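Local coordinates for protein Nrps/pks (Streptomyces albus, PDB 4OPE) that probably catalyses decarboxylative condensation that extends a growing polyketide chain, as a ketosynthase domain of the AT-less type I synthase for oxazolomycin, at residues E39-D44 against G67-D72; R497-F502 against E543-W548; S117-G122 against D194-V199; A88-P93 against T144-S149; A359-V364 against A417-F422. One frame throughout, in Å; residues are numbered along the deposited sequence.

Contact 1. Residues E39-D44 against G67-D72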
# COMPACT_ATOMS: atom_id res chain seq x y z
N GLU A 39 1.01 -26.89 12.67
CA GLU A 39 0.06 -28.01 12.65
C GLU A 39 -0.39 -28.30 11.21
O GLU A 39 -0.20 -27.51 10.30
CB GLU A 39 -1.20 -27.71 13.48
CG GLU A 39 -1.04 -27.62 14.99
CD GLU A 39 -0.72 -28.96 15.65
OE1 GLU A 39 -0.42 -28.95 16.88
OE2 GLU A 39 -0.73 -30.01 14.95
N GLU A 40 -0.97 -29.49 11.03
CA GLU A 40 -1.58 -29.87 9.78
C GLU A 40 -2.77 -29.01 9.51
O GLU A 40 -3.38 -28.53 10.44
CB GLU A 40 -2.01 -31.33 9.80
CG GLU A 40 -0.83 -32.27 9.64
CD GLU A 40 -1.22 -33.74 9.44
OE1 GLU A 40 -2.40 -34.01 9.05
OE2 GLU A 40 -0.33 -34.61 9.68
N VAL A 41 -3.10 -28.83 8.24
CA VAL A 41 -4.32 -28.13 7.86
C VAL A 41 -5.54 -28.61 8.66
O VAL A 41 -5.84 -29.79 8.72
CB VAL A 41 -4.66 -28.24 6.37
CG1 VAL A 41 -5.90 -27.41 6.11
CG2 VAL A 41 -3.52 -27.75 5.49
N PRO A 42 -6.23 -27.68 9.32
CA PRO A 42 -7.37 -28.11 10.08
C PRO A 42 -8.51 -28.58 9.20
O PRO A 42 -8.75 -28.00 8.17
CB PRO A 42 -7.77 -26.84 10.85
CG PRO A 42 -6.52 -26.07 10.95
CD PRO A 42 -5.72 -26.37 9.74
N GLU A 43 -9.21 -29.62 9.64
CA GLU A 43 -10.42 -30.09 8.98
C GLU A 43 -11.40 -28.97 8.73
O GLU A 43 -11.94 -28.87 7.65
CB GLU A 43 -11.11 -31.13 9.83
CG GLU A 43 -10.43 -32.48 9.76
CD GLU A 43 -11.22 -33.57 10.49
OE1 GLU A 43 -12.47 -33.65 10.33
OE2 GLU A 43 -10.55 -34.33 11.24
N ASP A 44 -11.63 -28.11 9.71
CA ASP A 44 -12.67 -27.08 9.55
C ASP A 44 -12.35 -25.94 8.57
O ASP A 44 -13.20 -25.07 8.35
CB ASP A 44 -13.19 -26.56 10.90
CG ASP A 44 -12.14 -25.91 11.75
OD1 ASP A 44 -10.94 -25.90 11.40
OD2 ASP A 44 -12.54 -25.40 12.81
N GLY A 67 0.70 -25.67 8.52
CA GLY A 67 0.75 -24.23 8.64
C GLY A 67 0.73 -23.73 10.06
O GLY A 67 0.56 -24.52 11.01
N GLY A 68 0.92 -22.41 10.21
CA GLY A 68 0.63 -21.72 11.47
C GLY A 68 -0.78 -21.19 11.45
O GLY A 68 -1.06 -20.28 10.70
N TRP A 69 -1.67 -21.77 12.24
CA TRP A 69 -3.10 -21.47 12.13
C TRP A 69 -3.55 -20.64 13.28
O TRP A 69 -3.15 -20.91 14.40
CB TRP A 69 -3.92 -22.74 12.11
CG TRP A 69 -3.43 -23.63 11.05
CD1 TRP A 69 -2.61 -24.69 11.21
CD2 TRP A 69 -3.65 -23.49 9.66
NE1 TRP A 69 -2.33 -25.24 10.00
CE2 TRP A 69 -2.97 -24.52 9.03
CE3 TRP A 69 -4.39 -22.61 8.88
CZ2 TRP A 69 -2.97 -24.67 7.66
CZ3 TRP A 69 -4.42 -22.78 7.53
CH2 TRP A 69 -3.69 -23.79 6.93
N LEU A 70 -4.36 -19.61 13.03
CA LEU A 70 -5.03 -18.94 14.12
C LEU A 70 -6.07 -19.88 14.65
O LEU A 70 -6.66 -20.62 13.91
CB LEU A 70 -5.71 -17.66 13.63
CG LEU A 70 -4.77 -16.51 13.30
CD1 LEU A 70 -5.56 -15.25 13.08
CD2 LEU A 70 -3.79 -16.27 14.42
N SER A 71 -6.31 -19.83 15.95
CA SER A 71 -7.26 -20.76 16.57
C SER A 71 -8.66 -20.70 15.95
O SER A 71 -9.35 -21.73 15.86
CB SER A 71 -7.30 -20.59 18.10
OG SER A 71 -8.08 -19.47 18.46
N ASP A 72 -9.08 -19.51 15.53
CA ASP A 72 -10.39 -19.38 14.94
C ASP A 72 -10.57 -18.11 14.16
O ASP A 72 -10.73 -17.05 14.76
CB ASP A 72 -11.42 -19.44 16.04
CG ASP A 72 -12.85 -19.17 15.54
OD1 ASP A 72 -13.26 -19.61 14.40
OD2 ASP A 72 -13.56 -18.52 16.34

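Contact 2. Residues R497-F502 against E543-W548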
# COMPACT_ATOMS: atom_id res chain seq x y z
N ARG A 497 -22.17 -2.23 33.48
CA ARG A 497 -21.13 -1.79 34.40
C ARG A 497 -20.96 -2.75 35.53
O ARG A 497 -21.93 -3.32 36.04
CB ARG A 497 -21.47 -0.41 34.97
CG ARG A 497 -21.68 0.68 33.91
CD ARG A 497 -20.36 1.29 33.55
NE ARG A 497 -20.45 2.13 32.38
CZ ARG A 497 -20.19 3.43 32.33
NH1 ARG A 497 -19.80 4.13 33.38
NH2 ARG A 497 -20.30 4.03 31.18
N LEU A 498 -19.72 -2.91 35.93
CA LEU A 498 -19.36 -3.60 37.18
C LEU A 498 -18.28 -2.78 37.95
O LEU A 498 -17.41 -2.20 37.35
CB LEU A 498 -18.90 -5.02 36.90
CG LEU A 498 -18.61 -5.85 38.12
CD1 LEU A 498 -18.87 -7.31 37.83
CD2 LEU A 498 -17.18 -5.69 38.59
N ALA A 499 -18.34 -2.74 39.28
CA ALA A 499 -17.27 -2.12 40.06
C ALA A 499 -17.03 -2.78 41.39
O ALA A 499 -17.96 -3.32 42.02
CB ALA A 499 -17.56 -0.65 40.28
N VAL A 500 -15.79 -2.72 41.82
CA VAL A 500 -15.40 -3.26 43.10
C VAL A 500 -14.42 -2.32 43.74
O VAL A 500 -13.56 -1.73 43.08
CB VAL A 500 -14.69 -4.61 42.96
CG1 VAL A 500 -14.70 -5.34 44.28
CG2 VAL A 500 -15.37 -5.46 41.89
N VAL A 501 -14.56 -2.17 45.04
CA VAL A 501 -13.58 -1.49 45.86
C VAL A 501 -12.65 -2.53 46.40
O VAL A 501 -13.11 -3.57 46.83
CB VAL A 501 -14.23 -0.75 47.00
CG1 VAL A 501 -13.18 0.11 47.68
CG2 VAL A 501 -15.36 0.09 46.46
N PHE A 502 -11.35 -2.27 46.31
CA PHE A 502 -10.37 -3.31 46.65
C PHE A 502 -9.06 -2.71 47.11
O PHE A 502 -8.70 -1.58 46.75
CB PHE A 502 -10.16 -4.31 45.48
CG PHE A 502 -9.31 -3.77 44.33
CD1 PHE A 502 -9.84 -2.93 43.37
CD2 PHE A 502 -7.95 -4.09 44.24
CE1 PHE A 502 -9.04 -2.43 42.35
CE2 PHE A 502 -7.16 -3.58 43.24
CZ PHE A 502 -7.72 -2.77 42.27
N GLU A 543 -17.28 6.04 46.49
CA GLU A 543 -17.95 7.10 45.74
C GLU A 543 -17.73 6.95 44.26
O GLU A 543 -18.65 7.14 43.49
CB GLU A 543 -17.45 8.49 46.18
CG GLU A 543 -17.91 8.87 47.57
CD GLU A 543 -17.41 10.23 47.99
OE1 GLU A 543 -16.21 10.32 48.38
OE2 GLU A 543 -18.24 11.20 47.99
N LEU A 544 -16.51 6.60 43.90
CA LEU A 544 -16.12 6.33 42.51
C LEU A 544 -16.80 5.12 41.97
O LEU A 544 -17.39 5.16 40.89
CB LEU A 544 -14.60 6.16 42.39
CG LEU A 544 -13.79 7.42 42.82
CD1 LEU A 544 -12.30 7.24 42.60
CD2 LEU A 544 -14.28 8.65 42.08
N ALA A 545 -16.75 4.05 42.74
CA ALA A 545 -17.49 2.85 42.42
C ALA A 545 -18.95 3.13 42.15
O ALA A 545 -19.49 2.69 41.17
CB ALA A 545 -17.36 1.86 43.56
N GLU A 546 -19.61 3.85 43.02
CA GLU A 546 -21.06 4.07 42.83
C GLU A 546 -21.38 4.89 41.56
O GLU A 546 -22.40 4.69 40.91
CB GLU A 546 -21.68 4.70 44.09
CG GLU A 546 -21.82 3.72 45.29
CD GLU A 546 -22.31 4.40 46.59
OE1 GLU A 546 -21.91 5.56 46.87
OE2 GLU A 546 -23.10 3.78 47.36
N ALA A 547 -20.51 5.82 41.23
CA ALA A 547 -20.72 6.67 40.08
C ALA A 547 -20.55 5.90 38.79
O ALA A 547 -21.32 6.06 37.88
CB ALA A 547 -19.74 7.84 40.14
N TRP A 548 -19.52 5.06 38.73
CA TRP A 548 -19.27 4.21 37.61
C TRP A 548 -20.44 3.32 37.29
O TRP A 548 -20.85 3.22 36.13
CB TRP A 548 -18.05 3.34 37.91
CG TRP A 548 -17.67 2.42 36.79
CD1 TRP A 548 -17.81 1.04 36.74
CD2 TRP A 548 -17.12 2.81 35.56
NE1 TRP A 548 -17.37 0.58 35.54
CE2 TRP A 548 -16.94 1.65 34.80
CE3 TRP A 548 -16.76 4.04 35.02
CZ2 TRP A 548 -16.40 1.68 33.52
CZ3 TRP A 548 -16.23 4.08 33.73
CH2 TRP A 548 -16.06 2.91 33.00

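Contact 3. Residues S117-G122 against D194-V199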
# COMPACT_ATOMS: atom_id res chain seq x y z
N SER A 117 -9.01 11.44 19.88
CA SER A 117 -9.80 12.27 18.95
C SER A 117 -9.35 13.71 18.82
O SER A 117 -9.88 14.40 18.05
CB SER A 117 -11.26 12.30 19.37
OG SER A 117 -11.38 13.16 20.47
N LYS A 118 -8.40 14.13 19.58
CA LYS A 118 -7.89 15.48 19.51
C LYS A 118 -6.56 15.54 18.75
O LYS A 118 -6.01 16.63 18.53
CB LYS A 118 -7.68 16.02 20.93
CG LYS A 118 -7.07 15.03 21.94
CD LYS A 118 -5.94 15.68 22.77
CE LYS A 118 -5.99 15.38 24.28
NZ LYS A 118 -5.49 14.02 24.63
N VAL A 119 -6.03 14.38 18.36
CA VAL A 119 -4.84 14.32 17.54
C VAL A 119 -5.24 13.63 16.27
O VAL A 119 -6.20 12.90 16.25
CB VAL A 119 -3.68 13.54 18.18
CG1 VAL A 119 -3.18 14.22 19.44
CG2 VAL A 119 -4.08 12.11 18.50
N ARG A 120 -4.46 13.83 15.23
CA ARG A 120 -4.70 13.21 13.98
C ARG A 120 -4.02 11.87 13.90
O ARG A 120 -2.82 11.76 14.12
CB ARG A 120 -4.15 14.12 12.95
CG ARG A 120 -4.82 13.94 11.62
CD ARG A 120 -3.99 14.77 10.71
NE ARG A 120 -4.78 15.45 9.72
CZ ARG A 120 -4.26 16.36 8.93
NH1 ARG A 120 -2.96 16.68 9.03
NH2 ARG A 120 -5.04 16.93 8.03
N THR A 121 -4.79 10.83 13.60
CA THR A 121 -4.26 9.46 13.65
C THR A 121 -4.28 8.81 12.28
O THR A 121 -5.30 8.83 11.61
CB THR A 121 -5.00 8.60 14.68
OG1 THR A 121 -4.94 9.25 15.97
CG2 THR A 121 -4.37 7.21 14.79
N GLY A 122 -3.13 8.26 11.87
CA GLY A 122 -3.02 7.55 10.60
C GLY A 122 -3.14 6.04 10.79
O GLY A 122 -2.92 5.53 11.89
N ASP A 194 1.84 14.34 8.32
CA ASP A 194 0.57 13.75 7.87
C ASP A 194 -0.30 13.33 9.06
O ASP A 194 -1.52 13.29 8.96
CB ASP A 194 0.82 12.55 6.95
CG ASP A 194 1.48 12.94 5.61
OD1 ASP A 194 1.32 14.12 5.19
OD2 ASP A 194 2.13 12.06 4.96
N CYS A 195 0.33 13.03 10.18
CA CYS A 195 -0.42 12.75 11.37
C CYS A 195 0.48 12.85 12.60
O CYS A 195 1.64 13.23 12.46
CB CYS A 195 -1.09 11.37 11.26
SG CYS A 195 0.03 10.01 10.88
N GLU A 196 -0.06 12.60 13.79
CA GLU A 196 0.69 12.73 15.04
C GLU A 196 0.85 11.42 15.72
O GLU A 196 1.79 11.22 16.45
CB GLU A 196 0.00 13.72 16.01
CG GLU A 196 -0.08 15.15 15.48
CD GLU A 196 -1.36 15.88 15.88
OE1 GLU A 196 -1.44 16.43 17.01
OE2 GLU A 196 -2.32 15.91 15.06
N VAL A 197 -0.11 10.55 15.50
CA VAL A 197 -0.11 9.23 16.03
C VAL A 197 -0.41 8.34 14.85
O VAL A 197 -1.08 8.81 13.91
CB VAL A 197 -1.23 9.11 17.05
CG1 VAL A 197 -1.43 7.66 17.48
CG2 VAL A 197 -0.89 9.97 18.24
N ALA A 198 0.10 7.11 14.86
CA ALA A 198 -0.18 6.17 13.74
C ALA A 198 -0.38 4.73 14.15
O ALA A 198 0.26 4.25 15.07
CB ALA A 198 0.95 6.23 12.73
N VAL A 199 -1.28 4.03 13.49
CA VAL A 199 -1.39 2.59 13.68
C VAL A 199 -0.66 1.96 12.55
O VAL A 199 -0.98 2.25 11.42
CB VAL A 199 -2.84 2.15 13.57
CG1 VAL A 199 -2.98 0.64 13.54
CG2 VAL A 199 -3.62 2.73 14.72

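Contact 4. Residues A88-P93 against T144-S149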
# COMPACT_ATOMS: atom_id res chain seq x y z
N ALA A 88 -20.80 -9.25 7.20
CA ALA A 88 -19.60 -9.86 7.76
C ALA A 88 -19.19 -11.13 7.02
O ALA A 88 -18.00 -11.31 6.72
CB ALA A 88 -19.76 -10.15 9.25
N GLU A 89 -20.16 -12.00 6.74
CA GLU A 89 -19.89 -13.22 6.00
C GLU A 89 -19.23 -12.95 4.64
O GLU A 89 -18.55 -13.82 4.12
CB GLU A 89 -21.18 -13.98 5.70
CG GLU A 89 -21.88 -14.61 6.88
CD GLU A 89 -23.23 -15.21 6.51
OE1 GLU A 89 -23.79 -15.94 7.35
OE2 GLU A 89 -23.74 -14.94 5.38
N HIS A 90 -19.48 -11.76 4.08
CA HIS A 90 -19.10 -11.46 2.70
C HIS A 90 -17.78 -10.69 2.62
O HIS A 90 -17.28 -10.47 1.52
CB HIS A 90 -20.25 -10.72 1.94
CG HIS A 90 -21.37 -11.62 1.51
ND1 HIS A 90 -22.43 -11.92 2.33
CD2 HIS A 90 -21.56 -12.32 0.37
CE1 HIS A 90 -23.24 -12.77 1.72
NE2 HIS A 90 -22.73 -13.03 0.53
N ILE A 91 -17.21 -10.28 3.76
CA ILE A 91 -15.87 -9.73 3.73
C ILE A 91 -14.84 -10.65 4.39
O ILE A 91 -15.16 -11.45 5.27
CB ILE A 91 -15.78 -8.34 4.33
CG1 ILE A 91 -15.77 -8.42 5.83
CG2 ILE A 91 -16.94 -7.51 3.82
CD1 ILE A 91 -15.68 -7.08 6.52
N ASP A 92 -13.61 -10.47 3.91
CA ASP A 92 -12.44 -11.27 4.24
C ASP A 92 -12.19 -11.21 5.73
O ASP A 92 -12.31 -10.15 6.30
CB ASP A 92 -11.24 -10.67 3.52
CG ASP A 92 -10.07 -11.61 3.41
OD1 ASP A 92 -9.60 -12.13 4.45
OD2 ASP A 92 -9.61 -11.81 2.26
N PRO A 93 -11.81 -12.33 6.35
CA PRO A 93 -11.51 -12.32 7.77
C PRO A 93 -10.33 -11.44 8.14
O PRO A 93 -10.20 -11.06 9.28
CB PRO A 93 -11.21 -13.80 8.07
CG PRO A 93 -11.01 -14.44 6.79
CD PRO A 93 -11.88 -13.70 5.84
N THR A 144 -27.31 -16.43 -8.03
CA THR A 144 -27.70 -17.13 -6.81
C THR A 144 -27.29 -16.44 -5.50
O THR A 144 -28.03 -16.46 -4.52
CB THR A 144 -27.01 -18.50 -6.81
OG1 THR A 144 -27.22 -19.13 -8.08
CG2 THR A 144 -27.53 -19.38 -5.68
N GLY A 145 -26.10 -15.84 -5.47
CA GLY A 145 -25.53 -15.27 -4.25
C GLY A 145 -24.84 -13.93 -4.47
O GLY A 145 -24.86 -13.37 -5.58
N ALA A 146 -24.23 -13.41 -3.41
CA ALA A 146 -23.53 -12.14 -3.51
C ALA A 146 -21.99 -12.31 -3.53
O ALA A 146 -21.48 -13.29 -3.01
CB ALA A 146 -23.96 -11.23 -2.38
N ALA A 147 -21.30 -11.34 -4.14
CA ALA A 147 -19.84 -11.33 -4.17
C ALA A 147 -19.21 -11.12 -2.78
O ALA A 147 -19.64 -10.25 -2.03
CB ALA A 147 -19.34 -10.23 -5.09
N THR A 148 -18.17 -11.90 -2.47
CA THR A 148 -17.35 -11.65 -1.32
C THR A 148 -16.32 -10.60 -1.68
O THR A 148 -16.02 -10.34 -2.85
CB THR A 148 -16.61 -12.91 -0.89
OG1 THR A 148 -15.90 -13.44 -2.02
CG2 THR A 148 -17.59 -13.96 -0.35
N SER A 149 -15.76 -10.00 -0.65
CA SER A 149 -14.78 -8.97 -0.85
C SER A 149 -13.52 -9.22 -0.02
O SER A 149 -13.57 -9.83 1.04
CB SER A 149 -15.38 -7.61 -0.48
OG SER A 149 -14.37 -6.61 -0.58
O HOH W 1 -24.01 -14.94 -1.18

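Contact 5. Residues A359-V364 against A417-F422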
# COMPACT_ATOMS: atom_id res chain seq x y z
N ALA A 359 4.94 -10.20 13.65
CA ALA A 359 5.38 -11.28 14.56
C ALA A 359 6.80 -10.99 15.03
O ALA A 359 7.14 -11.16 16.21
CB ALA A 359 5.34 -12.64 13.87
N ALA A 360 7.63 -10.56 14.08
CA ALA A 360 9.05 -10.40 14.34
C ALA A 360 9.24 -9.25 15.35
O ALA A 360 9.96 -9.35 16.36
CB ALA A 360 9.78 -10.12 13.04
N LEU A 361 8.56 -8.16 15.06
CA LEU A 361 8.66 -6.95 15.82
C LEU A 361 8.12 -7.16 17.21
O LEU A 361 8.67 -6.67 18.19
CB LEU A 361 7.85 -5.97 15.07
CG LEU A 361 7.59 -4.59 15.55
CD1 LEU A 361 8.93 -3.98 15.80
CD2 LEU A 361 6.90 -3.86 14.40
N THR A 362 7.01 -7.89 17.30
CA THR A 362 6.38 -8.16 18.56
C THR A 362 7.30 -9.02 19.40
O THR A 362 7.49 -8.78 20.60
CB THR A 362 5.03 -8.85 18.36
OG1 THR A 362 4.17 -7.99 17.62
CG2 THR A 362 4.35 -9.16 19.66
N LYS A 363 7.92 -10.00 18.77
CA LYS A 363 8.87 -10.83 19.50
C LYS A 363 9.97 -10.00 20.12
O LYS A 363 10.35 -10.24 21.21
CB LYS A 363 9.48 -11.84 18.58
CG LYS A 363 10.41 -12.79 19.28
CD LYS A 363 11.54 -13.11 18.32
CE LYS A 363 12.14 -14.45 18.62
NZ LYS A 363 13.36 -14.63 17.77
N VAL A 364 10.49 -9.01 19.42
CA VAL A 364 11.52 -8.16 19.99
C VAL A 364 11.00 -7.29 21.16
O VAL A 364 11.62 -7.18 22.23
CB VAL A 364 12.10 -7.26 18.91
CG1 VAL A 364 13.01 -6.18 19.50
CG2 VAL A 364 12.85 -8.13 17.93
N ALA A 417 17.93 -3.72 19.08
CA ALA A 417 17.67 -4.82 18.22
C ALA A 417 17.38 -4.32 16.84
O ALA A 417 16.95 -3.17 16.61
CB ALA A 417 16.52 -5.64 18.74
N ALA A 418 17.63 -5.21 15.90
CA ALA A 418 17.41 -4.92 14.52
C ALA A 418 16.60 -6.04 13.93
O ALA A 418 16.80 -7.20 14.27
CB ALA A 418 18.76 -4.80 13.83
N ILE A 419 15.69 -5.69 13.03
CA ILE A 419 14.73 -6.64 12.47
C ILE A 419 14.67 -6.48 10.97
O ILE A 419 14.49 -5.37 10.49
CB ILE A 419 13.32 -6.35 12.99
CG1 ILE A 419 13.42 -6.17 14.50
CG2 ILE A 419 12.35 -7.46 12.57
CD1 ILE A 419 12.10 -5.87 15.17
N SER A 420 14.78 -7.62 10.28
CA SER A 420 14.74 -7.68 8.82
C SER A 420 13.50 -8.40 8.29
O SER A 420 13.02 -9.35 8.86
CB SER A 420 15.93 -8.46 8.28
OG SER A 420 17.16 -7.77 8.40
N ALA A 421 13.02 -7.92 7.15
CA ALA A 421 12.02 -8.58 6.40
C ALA A 421 12.24 -8.32 4.91
O ALA A 421 12.27 -7.17 4.46
CB ALA A 421 10.67 -8.08 6.84
N PHE A 422 12.36 -9.42 4.16
CA PHE A 422 12.64 -9.41 2.72
C PHE A 422 11.51 -10.07 1.93
O PHE A 422 11.29 -11.25 2.02
CB PHE A 422 13.95 -10.16 2.45
CG PHE A 422 15.09 -9.66 3.27
CD1 PHE A 422 15.37 -8.33 3.34
CD2 PHE A 422 15.86 -10.53 3.99
CE1 PHE A 422 16.41 -7.85 4.08
CE2 PHE A 422 16.91 -10.08 4.75
CZ PHE A 422 17.20 -8.73 4.78

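Contact 1. Residues E39-D44 against G67-D72
Three hydrogen bonds join these segments, and Glu39 O accepts two of them. Glu39 N bonds to Gly67 O at 2.9 Å, lying in the plane of that carbonyl. Gly67 N returns a bond to Glu39 O at 2.7 Å and meets it nearly along the C=O axis. The indole NE1 of Trp69 adds the third, also to Glu39 O, at 3.1 Å. It comes from above the carbonyl plane, 64° out of it, while the oxygen stays in the plane of the indole ring.

The backbone pair belongs to a short two-stranded antiparallel ribbon, 39-40 with 66-67, in the N-terminal part of the ketosynthase. Glu39 and Gly67 form a hydrogen-bonded pair in it. A side chain at Gly67 would collide with Trp69 CZ2. Gly68 and Leu70 carry the second segment on to backbone and carboxylate bonds at Pro239 and Glu241.

Apolar contact centres on the Trp69 ring. Pro42 CD makes a CH-pi contact over one face, 3.4 Å from the centroid of the five-membered ring. Gly67 C lies over the opposite face, toward the rim. Val41 CG2 reaches CZ2 of Trp69 at 3.8 Å, crossing it obliquely.

The carboxylate of Glu40 makes a salt bridge with Lys65.

Contact 2. Residues R497-F502 against E543-W548
Trp548 O is held across this contact by one hydrogen bond, from Arg497 NH1 at 3.1 Å. The donor lies in the carbonyl plane, on a lone pair. The bond is bent, and the oxygen sits off the guanidinium plane. Of the other guanidinium nitrogens, NE bonds to Met494 O, and NH2 also has a partner outside the two segments.

The contact packs helix 541-550 on strand 496-502, the middle strand of a three-stranded antiparallel sheet. The axes of the two short segments run antiparallel at 173° and approach to 7.8 Å. Helix 505-516 packs against the other face, where Leu498 and Val500 meet it. This is consistent with the small alpha/beta subdomain that flanks the ketosynthase core in modular synthases.

Arg497 bends at chi2 and lies over one face of the Trp548 indole. Its CZ sits 4.1 Å from the centroid of the six-membered ring, only 6° off the normal, a cation-pi contact. The guanidinium plane is tilted 35° from the ring. Arg497 CD makes a CH-pi contact over the five-membered ring, 3.8 Å from its centroid. So one side chain spans both rings. Trp548 CG is anti to the backbone N, and the indole NE1 bonds to Leu453 O on the neighbouring strand.

Further along, Ala499 CB touches Trp548 CD1 at 3.9 Å and Ala545 CB at 4.1 Å. Val501 turns its CG2 to the same methyl, Ala545 CB, at 3.9 Å.

Contact 3. Residues S117-G122 against D194-V199
Two neighbouring parallel strands of the thiolase-fold sheet, 121-126 and 197-204, begin here. Helix 178-192 connects strand 169-173 to 197-204 in a beta-alpha-beta crossover, with 121-126 between them in the sheet. Ala198 packs on that helix. Thr121 pairs with Val197 and Gly122 with Ala198.

Ahead of the pairs, Arg120 O accepts two bonds in its carbonyl plane, from Glu196 N at 2.9 Å and Val197 N at 3.3 Å. The ladder goes on with Gly122 N to Val197 O at 2.9 Å and Val199 N to Gly122 O at 2.7 Å. A side chain on Gly122 would clash with Cys195 SG.

Glu196 bends at chi2 and brings its carboxylate back to the other backbone. Its OE2 takes the N-H of Arg120 at 3.0 Å, met from above the carboxylate plane. On the sheet face of Thr121 and Val197 the two side chains lie side by side. Val119 CG2 adds a contact to Val197 CG2 at 3.9 Å.

Arg120 leaves its backbone with CG anti to N. Its CD passes Asp194 O at 3.4 Å. The guanidinium then reaches Glu293 of the second subunit in a salt bridge. Asp194 OD2 hydrogen-bonds to His184 and OD1 makes a salt bridge with Arg297, both of the second subunit. At Arg120, an alanine here removes the ion pair with Glu293 of the second subunit and the CD contact, and would probably weaken the hold between the subunits.

The backbone bonds thus tie the strands together, while the charged ends of Arg120 and Asp194 serve the dimer interface. Arg120 is used at both ends, its backbone N-H held by Glu196 OE2 and its guanidinium paired across the dimer.

Contact 4. Residues A88-P93 against T144-S149
The chain leaving helix 85-90 runs beside the loop that leads to helix 152-163. The backbones pair at one point, Ile91 with Ser149, with CA atoms 4.8 Å apart. Ser149 N bonds to His90 O at 2.7 Å, nearly along the C=O axis. Asp92 N makes a weak bond to Ser149 O at 2.9 Å. Thr148 CA also lies 3.1 Å from His90 O, in a CA-H...O contact.

His90 is the main side chain. Its CG is anti to the carbonyl carbon (chi1 -76°), and its ring extends along the loop. ND1 bonds back to Val86 O, one turn earlier in the helix, which fixes the ring's rotation. The other edge faces the loop. Ala146 O lies in the ring plane, 3.5 Å from CD2, and Ala146 CB touches NE2 at 3.6 Å. A water bridges His90 NE2 at 2.9 Å and Ala146 N, whose proton it accepts, at 2.7 Å. At His90, an alanine here removes the water bridge and the edge contact with Ala146, and would probably loosen this part of the loop.

Asp92 is the N-cap of the next helix. Its OD1 takes the N-H of Gln94, while OD2 bonds to Ser150 OG. The loop also meets the second subunit, where Ala146 packs on Lys217 and Ala147 and Ser149 on Gln214.

Both ring nitrogens of His90 therefore have partners, and Asp92 binds a helix start and the loop with one carboxylate. Because the partner of His90 ND1 is a carbonyl oxygen, that nitrogen would probably carry a proton, leaving NE2 as the one that meets the water.

Contact 5. Residues A359-V364 against A417-F422
This is apolar helix-on-sheet packing in the core of the thiolase fold. Helix 356-370 lies against strand 416-422 of the large mixed sheet. The axes of the two short segments are 9.0 Å apart at their closest and nearly antiparallel, at 169°.

Ile419 carries the contact. Its CG1 is anti to the carbonyl carbon, and its chain is extended at chi2, so CD1 reaches Leu361 and Val364. Val364 CG2 meets that CD1 tip to tip at 3.6 Å. Leu361 CD1 crosses it at about a right angle, 3.7 Å away. The other branch, Ile419 CG2, rests on Ala360 CB at 3.7 Å. One strand residue thus touches three helix residues. Val364 uses its second methyl as well, CG1 touching Ala417 CB at 3.6 Å.

Leu361 also packs on Leu433 of the adjoining strand. Thr362 and Lys363 take no part in the strand contact and pack instead on helix 24-33.

No hydrogen bond crosses between the segments. Val364 N bonds within its helix, and the backbone of Ile419 bonds to Val431 in the sheet. The helix and strand are therefore held together here by apolar side chains, chiefly methyl on methyl.

In the fold
Contacts 3 and 5 reach the same large sheet, contact 3 near one edge and contact 5 well inside it. Their centres are 24 Å apart and their nearest atoms about 10 Å. Contact 4 crosses contact 3 along the chain, and both meet the second subunit, though their centres are 31 Å apart. Contact 1 lies nearer contact 4, with nearest atoms about 7 Å apart. It is on the opposite side of the chain's centre from contact 3. Contact 2 is remote: its centre is 32 Å from that of contact 3 and over 40 Å from the rest. The strand of contact 5 leads to Phe422, whose ring meets His311, in a His-Gly-Thr-Gly-Thr sequence like that of ketosynthase active sites.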